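PDB 6JSD: hypothetical membrane protein from Corynebacterium glutamicum, which binds heme b through an HtaA domain and probably takes part in heme uptake. Local coordinates for residues Asn56-Ile61 with Ser86-Ser91. The protein carries 1 engineered substitution. Residues are numbered along the deposited sequence; the frame is centred on the assembly and turned at random. Where two conformers were deposited one is given.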
loop_
_atom_site.group_PDB
_atom_site.type_symbol
_atom_site.label_atom_id
_atom_site.label_comp_id
_atom_site.label_asym_id
_atom_site.label_seq_id
_atom_site.Cartn_x
_atom_site.Cartn_y
_atom_site.Cartn_z
ATOM N N ASN A 56 -20.293 21.628 -28.835
ATOM C CA ASN A 56 -19.868 20.254 -29.065
ATOM C C ASN A 56 -19.468 19.535 -27.787
ATOM O O ASN A 56 -19.194 18.332 -27.831
ATOM C CB ASN A 56 -18.709 20.230 -30.064
ATOM C CG ASN A 56 -19.099 20.824 -31.398
ATOM O OD1 ASN A 56 -20.226 20.649 -31.853
ATOM N ND2 ASN A 56 -18.179 21.542 -32.026
ATOM N N LYS A 57 -19.450 20.241 -26.657
ATOM C CA LYS A 57 -19.087 19.671 -25.365
ATOM C C LYS A 57 -17.675 19.075 -25.404
ATOM O O LYS A 57 -17.441 17.939 -24.982
ATOM C CB LYS A 57 -20.130 18.642 -24.903
ATOM C CG LYS A 57 -21.451 19.268 -24.464
ATOM C CD LYS A 57 -22.601 18.275 -24.551
ATOM C CE LYS A 57 -23.957 18.937 -24.275
ATOM N NZ LYS A 57 -24.251 19.091 -22.814
ATOM N N THR A 58 -16.731 19.864 -25.926
ATOM C CA THR A 58 -15.302 19.588 -25.811
ATOM C C THR A 58 -14.620 20.725 -25.058
ATOM O O THR A 58 -15.087 21.871 -25.076
ATOM C CB THR A 58 -14.631 19.426 -27.183
ATOM O OG1 THR A 58 -14.252 20.715 -27.685
ATOM C CG2 THR A 58 -15.577 18.763 -28.164
ATOM N N GLY A 59 -13.501 20.407 -24.414
ATOM C CA GLY A 59 -12.807 21.413 -23.634
ATOM C C GLY A 59 -11.474 20.918 -23.110
ATOM O O GLY A 59 -11.149 19.729 -23.173
ATOM N N SER A 60 -10.705 21.874 -22.589
ATOM C CA SER A 60 -9.412 21.639 -21.945
ATOM C C SER A 60 -9.278 22.669 -20.841
ATOM O O SER A 60 -9.434 23.867 -21.095
ATOM C CB SER A 60 -8.244 21.769 -22.927
ATOM O OG SER A 60 -8.006 20.552 -23.603
ATOM N N ILE A 61 -9.047 22.199 -19.624
ATOM C CA ILE A 61 -8.949 23.031 -18.437
ATOM C C ILE A 61 -7.536 22.866 -17.887
ATOM O O ILE A 61 -7.114 21.738 -17.604
ATOM C CB ILE A 61 -9.974 22.610 -17.372
ATOM C CG1 ILE A 61 -11.353 22.281 -17.999
ATOM C CG2 ILE A 61 -10.055 23.654 -16.292
ATOM C CD1 ILE A 61 -12.019 23.422 -18.689
ATOM N N SER A 86 -8.798 17.235 -20.247
ATOM C CA SER A 86 -9.414 17.447 -21.545
ATOM C C SER A 86 -10.616 16.521 -21.672
ATOM O O SER A 86 -10.625 15.411 -21.138
ATOM C CB SER A 86 -8.428 17.210 -22.693
ATOM O OG SER A 86 -8.009 15.859 -22.738
ATOM N N PHE A 87 -11.646 16.994 -22.360
ATOM C CA PHE A 87 -12.815 16.157 -22.569
ATOM C C PHE A 87 -13.359 16.385 -23.964
ATOM O O PHE A 87 -13.228 17.466 -24.547
ATOM C CB PHE A 87 -13.922 16.383 -21.514
ATOM C CG PHE A 87 -14.428 17.801 -21.434
ATOM C CD1 PHE A 87 -13.823 18.713 -20.582
ATOM C CD2 PHE A 87 -15.520 18.212 -22.193
ATOM C CE1 PHE A 87 -14.274 20.009 -20.495
ATOM C CE2 PHE A 87 -15.985 19.514 -22.116
ATOM C CZ PHE A 87 -15.363 20.418 -21.262
ATOM N N ASN A 88 -13.941 15.318 -24.493
ATOM C CA ASN A 88 -14.627 15.328 -25.773
ATOM C C ASN A 88 -15.724 14.287 -25.657
ATOM O O ASN A 88 -15.428 13.099 -25.496
ATOM C CB ASN A 88 -13.665 15.005 -26.912
ATOM C CG ASN A 88 -14.297 15.171 -28.253
ATOM O OD1 ASN A 88 -15.467 14.859 -28.431
ATOM N ND2 ASN A 88 -13.537 15.681 -29.210
ATOM N N GLY A 89 -16.978 14.726 -25.714
ATOM C CA GLY A 89 -18.048 13.821 -25.333
ATOM C C GLY A 89 -17.882 13.416 -23.882
ATOM O O GLY A 89 -17.446 14.211 -23.046
ATOM N N ASN A 90 -18.191 12.155 -23.577
ATOM C CA ASN A 90 -18.062 11.627 -22.225
ATOM C C ASN A 90 -16.680 11.050 -21.936
ATOM O O ASN A 90 -16.482 10.470 -20.863
ATOM C CB ASN A 90 -19.120 10.551 -21.964
ATOM C CG ASN A 90 -20.305 11.071 -21.173
ATOM O OD1 ASN A 90 -20.791 12.179 -21.409
ATOM N ND2 ASN A 90 -20.781 10.268 -20.227
ATOM N N SER A 91 -15.731 11.189 -22.857
ATOM C CA SER A 91 -14.372 10.669 -22.714
ATOM C C SER A 91 -13.378 11.811 -22.559
ATOM O O SER A 91 -13.701 12.982 -22.772
ATOM C CB SER A 91 -13.984 9.813 -23.922
ATOM O OG SER A 91 -14.632 8.558 -23.869
#
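Gly59 and Phe87 form the hydrogen-bonded pair at the middle of an antiparallel beta-sheet contact within the HtaA domain, joining strands 58-62 and 77-88. Gly59 N donates to Phe87 O at 3.0 Å, and Phe87 N returns a straighter bond to Gly59 O at 2.9 Å (165° at the hydrogen). With CG set between its own backbone N and carbonyl carbon (chi1 58°), the Phe87 ring folds back across the neighbouring strand. Gly59, lacking a side chain, lets it lie directly on the backbone, CA over one face in a CH-pi contact, 3.9 Å from the centroid. Lys57 O lies at the edge near CD2 (3.4 Å), with Ile61 CG1 more loosely beside CE1; Val52, Phe120 and Leu123 add apolar contacts.

On the other sheet face, Thr58 and Asn88 form a non-hydrogen-bonded pair; beta-branched threonine suits an extended strand, and its CG2 lies 3.8 Å from Asn88 CG. In the next such pair, Ser60 OG rests 3.5 Å from Ser86 CB and hydrogen-bonds to Glu84 OE2. Lys57 and Thr58 both face Asp53 in a G1 beta bulge. From Asn88 to Ser91 runs a type II' turn; Gly89 has the positive phi (62°) glycine accepts easily, its N weakly hydrogen-bonded to Lys57 O (3.3 Å).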